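Capsule biosynthesis protein CapD proenzyme (Bacillus anthracis, PDB 3G9K) cleaves the poly-gamma-D-glutamate capsule of the anthrax bacillus and joins it by an amide bond to diaminopimelic acid in the peptidoglycan. Local coordinates at residues 118-121 and 122-125; 265-268 and 269-273. One frame throughout, in Å; residues are numbered along the deposited sequence.

Interaction 1 (118-121 and 122-125); sequences LPMG and ELLQ
E122 sets CG beside its own backbone N, chi1 -63°, and runs extended from there. This carries the carboxylate back to P119 and L118. OE2 lies 3.4 Å from P119 CG, and the E122 chain slants across the proline ring. OE1 rests 3.6 Å from L118 CD2, where the leucine chain crosses at about a right angle. Both approaches are van der Waals contacts of oxygen with carbon. M120, a selenomethionine, swings CG anti to its backbone N, chi1 -169°, and then bends. Its CG and SE each lie 3.7 Å from L124 CD1. This is the first turn of helix 120-133, with P119 at the N-cap. The N-H of L124 is shared between M120 O at 3.2 Å and G121 O at 3.3 Å. The bond from L123 N to M120 O is weak, as is the one from Q125 N to G121 O. L123 is buried, with CD2 4.1 Å from L118 CB. Beyond the turn, M120 and L123 pack on I49 of helix 44-58 and H112 of helix 104-115. Q186 NE2 bonds both G121 O and Q125 OE1.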
loop_
_atom_site.group_PDB
_atom_site.type_symbol
_atom_site.label_atom_id
_atom_site.label_comp_id
_atom_site.label_asym_id
_atom_site.label_seq_id
_atom_site.Cartn_x
_atom_site.Cartn_y
_atom_site.Cartn_z
ATOM N N LEU A 118 20.426 5.420 -10.712
ATOM C CA LEU A 118 20.370 5.473 -12.164
ATOM C C LEU A 118 19.571 6.727 -12.591
ATOM O O LEU A 118 18.796 7.266 -11.807
ATOM C CB LEU A 118 19.737 4.196 -12.696
ATOM C CG LEU A 118 20.546 2.893 -12.506
ATOM C CD1 LEU A 118 19.713 1.606 -12.703
ATOM C CD2 LEU A 118 21.713 2.902 -13.486
ATOM N N PRO A 119 19.799 7.230 -13.818
ATOM C CA PRO A 119 18.967 8.335 -14.304
ATOM C C PRO A 119 17.499 7.945 -14.441
ATOM O O PRO A 119 17.182 6.786 -14.730
ATOM C CB PRO A 119 19.538 8.620 -15.698
ATOM C CG PRO A 119 20.252 7.393 -16.074
ATOM C CD PRO A 119 20.799 6.819 -14.812
HETATM N N MSE A 120 16.644 8.949 -14.261
HETATM C CA MSE A 120 15.206 8.727 -14.254
HETATM C C MSE A 120 14.683 8.113 -15.546
HETATM O O MSE A 120 13.868 7.190 -15.513
HETATM C CB MSE A 120 14.485 10.038 -13.944
HETATM C CG MSE A 120 13.031 9.850 -13.661
HETATM SE SE MSE A 120 12.857 8.642 -12.149
HETATM C CE MSE A 120 11.945 9.854 -10.982
ATOM N N GLY A 121 15.168 8.600 -16.676
ATOM C CA GLY A 121 14.647 8.145 -17.932
ATOM C C GLY A 121 14.593 6.646 -18.044
ATOM O O GLY A 121 13.618 6.083 -18.433
ATOM N N GLU A 122 15.683 6.011 -17.699
ATOM C CA GLU A 122 15.798 4.552 -17.746
ATOM C C GLU A 122 14.744 3.847 -16.890
ATOM O O GLU A 122 14.195 2.815 -17.265
ATOM C CB GLU A 122 17.152 4.076 -17.200
ATOM C CG GLU A 122 18.370 4.506 -17.917
ATOM C CD GLU A 122 19.661 3.979 -17.262
ATOM O OE1 GLU A 122 19.605 3.073 -16.386
ATOM O OE2 GLU A 122 20.735 4.461 -17.624
ATOM N N LEU A 123 14.519 4.392 -15.709
ATOM C CA LEU A 123 13.568 3.832 -14.759
ATOM C C LEU A 123 12.088 3.893 -15.185
ATOM O O LEU A 123 11.314 3.039 -14.770
ATOM C CB LEU A 123 13.776 4.523 -13.436
ATOM C CG LEU A 123 15.201 4.486 -12.863
ATOM C CD1 LEU A 123 15.248 5.240 -11.520
ATOM C CD2 LEU A 123 15.768 3.047 -12.668
ATOM N N LEU A 124 11.722 4.861 -16.055
ATOM C CA LEU A 124 10.356 4.991 -16.558
ATOM C C LEU A 124 10.103 4.092 -17.737
ATOM O O LEU A 124 8.958 3.824 -18.068
ATOM C CB LEU A 124 10.061 6.455 -16.941
ATOM C CG LEU A 124 9.487 7.337 -15.824
ATOM C CD1 LEU A 124 10.434 7.450 -14.684
ATOM C CD2 LEU A 124 9.131 8.749 -16.358
ATOM N N GLN A 125 11.175 3.620 -18.383
ATOM C CA GLN A 125 11.025 2.922 -19.642
ATOM C C GLN A 125 10.238 1.614 -19.543
ATOM O O GLN A 125 9.431 1.343 -20.399
ATOM C CB GLN A 125 12.382 2.699 -20.359
ATOM C CG GLN A 125 12.222 2.329 -21.824
ATOM C CD GLN A 125 11.663 3.463 -22.655
ATOM O OE1 GLN A 125 12.124 4.598 -22.567
ATOM N NE2 GLN A 125 10.687 3.167 -23.449
#

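Interaction 2 (265-268 and 269-273); sequences ATYM and SKMEE
Four backbone hydrogen bonds hold Y267 and its neighbours to the next turn of helix 264-284. Each runs from an N-H to the carbonyl four residues earlier, as in any alpha helix. M271 N to Y267 O and E272 N to M268 O both measure 2.9 Å. S269 N reaches A265 O at 3.0 Å.

The main side-chain contact is a Met-aromatic one. M271 is a selenomethionine. Its chain bends at chi2, -57°, and runs beside Y267 in the same direction. CG lies over one ring face, offset toward the rim. SE is above that face but distant, 5.5 Å from the ring centroid. The methyl CE is closer, 3.3 Å from Y267 OH and 3.6 Å from CZ. A second apolar pair runs alongside, with T266 CG2 4.0 Å from K270 CD.

Among the polar groups, S269 OG gives a weak hydrogen bond to E273 OE2 at 3.3 Å. K133 of the other chain lies near both: its NZ makes a weak hydrogen bond with S269 OG and a long, weak ion pair with E273. K270 forms a salt bridge with D260, and E272 with R276. Y267 is buried, and its OH is hydrogen-bonded to D91 of the other chain.

This chain is the N-terminal part of a two-chain enzyme made from one precursor, and here it meets the second chain. On that chain, P88 meets Y267, F109 meets M268 and F111 meets E272. Within this chain, Y267, K270 and M271 pack on V257, in the loop between helix 242-254 and helix 264-284.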
loop_
_atom_site.group_PDB
_atom_site.type_symbol
_atom_site.label_atom_id
_atom_site.label_comp_id
_atom_site.label_asym_id
_atom_site.label_seq_id
_atom_site.Cartn_x
_atom_site.Cartn_y
_atom_site.Cartn_z
ATOM N N ALA A 265 -13.436 -17.223 19.325
ATOM C CA ALA A 265 -14.265 -16.167 19.897
ATOM C C ALA A 265 -13.459 -15.292 20.870
ATOM O O ALA A 265 -13.669 -14.081 20.933
ATOM C CB ALA A 265 -15.493 -16.761 20.592
ATOM N N THR A 266 -12.537 -15.898 21.621
ATOM C CA THR A 266 -11.718 -15.137 22.567
ATOM C C THR A 266 -10.698 -14.271 21.825
ATOM O O THR A 266 -10.487 -13.103 22.155
ATOM C CB THR A 266 -10.950 -16.055 23.541
ATOM O OG1 THR A 266 -11.851 -16.995 24.129
ATOM C CG2 THR A 266 -10.268 -15.246 24.646
ATOM N N TYR A 267 -10.051 -14.875 20.832
ATOM C CA TYR A 267 -9.053 -14.179 20.039
ATOM C C TYR A 267 -9.698 -12.978 19.372
ATOM O O TYR A 267 -9.180 -11.866 19.478
ATOM C CB TYR A 267 -8.418 -15.108 18.990
ATOM C CG TYR A 267 -7.132 -14.549 18.369
ATOM C CD1 TYR A 267 -5.972 -14.411 19.135
ATOM C CD2 TYR A 267 -7.073 -14.177 17.016
ATOM C CE1 TYR A 267 -4.788 -13.909 18.586
ATOM C CE2 TYR A 267 -5.876 -13.672 16.444
ATOM C CZ TYR A 267 -4.745 -13.532 17.241
ATOM O OH TYR A 267 -3.546 -13.046 16.723
HETATM N N MSE A 268 -10.839 -13.212 18.731
HETATM C CA MSE A 268 -11.538 -12.151 18.003
HETATM C C MSE A 268 -11.997 -11.036 18.928
HETATM O O MSE A 268 -11.782 -9.856 18.638
HETATM C CB MSE A 268 -12.728 -12.705 17.215
HETATM C CG MSE A 268 -12.337 -13.536 16.016
HETATM SE SE MSE A 268 -13.851 -14.283 15.062
HETATM C CE MSE A 268 -14.708 -12.659 14.477
ATOM N N SER A 269 -12.577 -11.437 20.022
ATOM C CA SER A 269 -13.079 -10.446 20.951
ATOM C C SER A 269 -11.939 -9.594 21.530
ATOM O O SER A 269 -12.073 -8.382 21.628
ATOM C CB SER A 269 -13.912 -11.107 22.059
ATOM O OG SER A 269 -14.383 -10.117 22.954
ATOM N N LYS A 270 -10.827 -10.223 21.850
ATOM C CA LYS A 270 -9.690 -9.526 22.421
ATOM C C LYS A 270 -9.034 -8.596 21.395
ATOM O O LYS A 270 -8.417 -7.643 21.736
ATOM C CB LYS A 270 -8.684 -10.523 22.983
ATOM C CG LYS A 270 -9.012 -11.049 24.386
ATOM C CD LYS A 270 -7.963 -11.992 24.901
ATOM C CE LYS A 270 -8.038 -12.215 26.418
ATOM N NZ LYS A 270 -6.918 -12.989 26.969
HETATM N N MSE A 271 -9.081 -8.990 20.092
HETATM C CA MSE A 271 -8.564 -8.162 19.001
HETATM C C MSE A 271 -9.480 -6.965 18.762
HETATM O O MSE A 271 -9.003 -5.859 18.476
HETATM C CB MSE A 271 -8.389 -8.977 17.711
HETATM C CG MSE A 271 -7.080 -9.758 17.627
HETATM SE SE MSE A 271 -5.492 -8.614 17.816
HETATM C CE MSE A 271 -4.145 -10.001 17.724
ATOM N N GLU A 272 -10.806 -7.169 18.988
ATOM C CA GLU A 272 -11.734 -6.097 18.790
ATOM C C GLU A 272 -11.463 -5.052 19.811
ATOM O O GLU A 272 -11.599 -3.901 19.558
ATOM C CB GLU A 272 -13.160 -6.567 18.971
ATOM C CG GLU A 272 -14.217 -5.545 18.644
ATOM C CD GLU A 272 -14.515 -4.549 19.759
ATOM O OE1 GLU A 272 -14.379 -4.898 20.920
ATOM O OE2 GLU A 272 -14.878 -3.418 19.446
ATOM N N GLU A 273 -11.110 -5.488 20.990
ATOM C CA GLU A 273 -10.878 -4.566 22.088
ATOM C C GLU A 273 -9.634 -3.723 21.803
ATOM O O GLU A 273 -9.687 -2.502 21.894
ATOM C CB GLU A 273 -10.755 -5.334 23.415
ATOM C CG GLU A 273 -12.044 -6.073 23.827
ATOM C CD GLU A 273 -11.805 -7.168 24.878
ATOM O OE1 GLU A 273 -10.944 -6.971 25.764
ATOM O OE2 GLU A 273 -12.482 -8.222 24.826
#

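From the N terminus, the chain passes through helices 44-58 and 104-115 before reaching interaction 1. That contact forms the opening turn of helix 120-133 and sets it against those two helices and helix 176-188. The chain then runs through helices 139-152 and 196-206 and strands 219-228 and 231-235. Interaction 2 follows, near the start of helix 264-284, where the second chain of the enzyme packs against it. Each contact joins two contiguous segments within one stretch, so neither closes a long loop. They lie in series, without nesting or crossing. The centres of interaction 1 and interaction 2 are about 48 Å apart. They lie on opposite sides of the chain's centre, within one gamma-glutamyltranspeptidase family region.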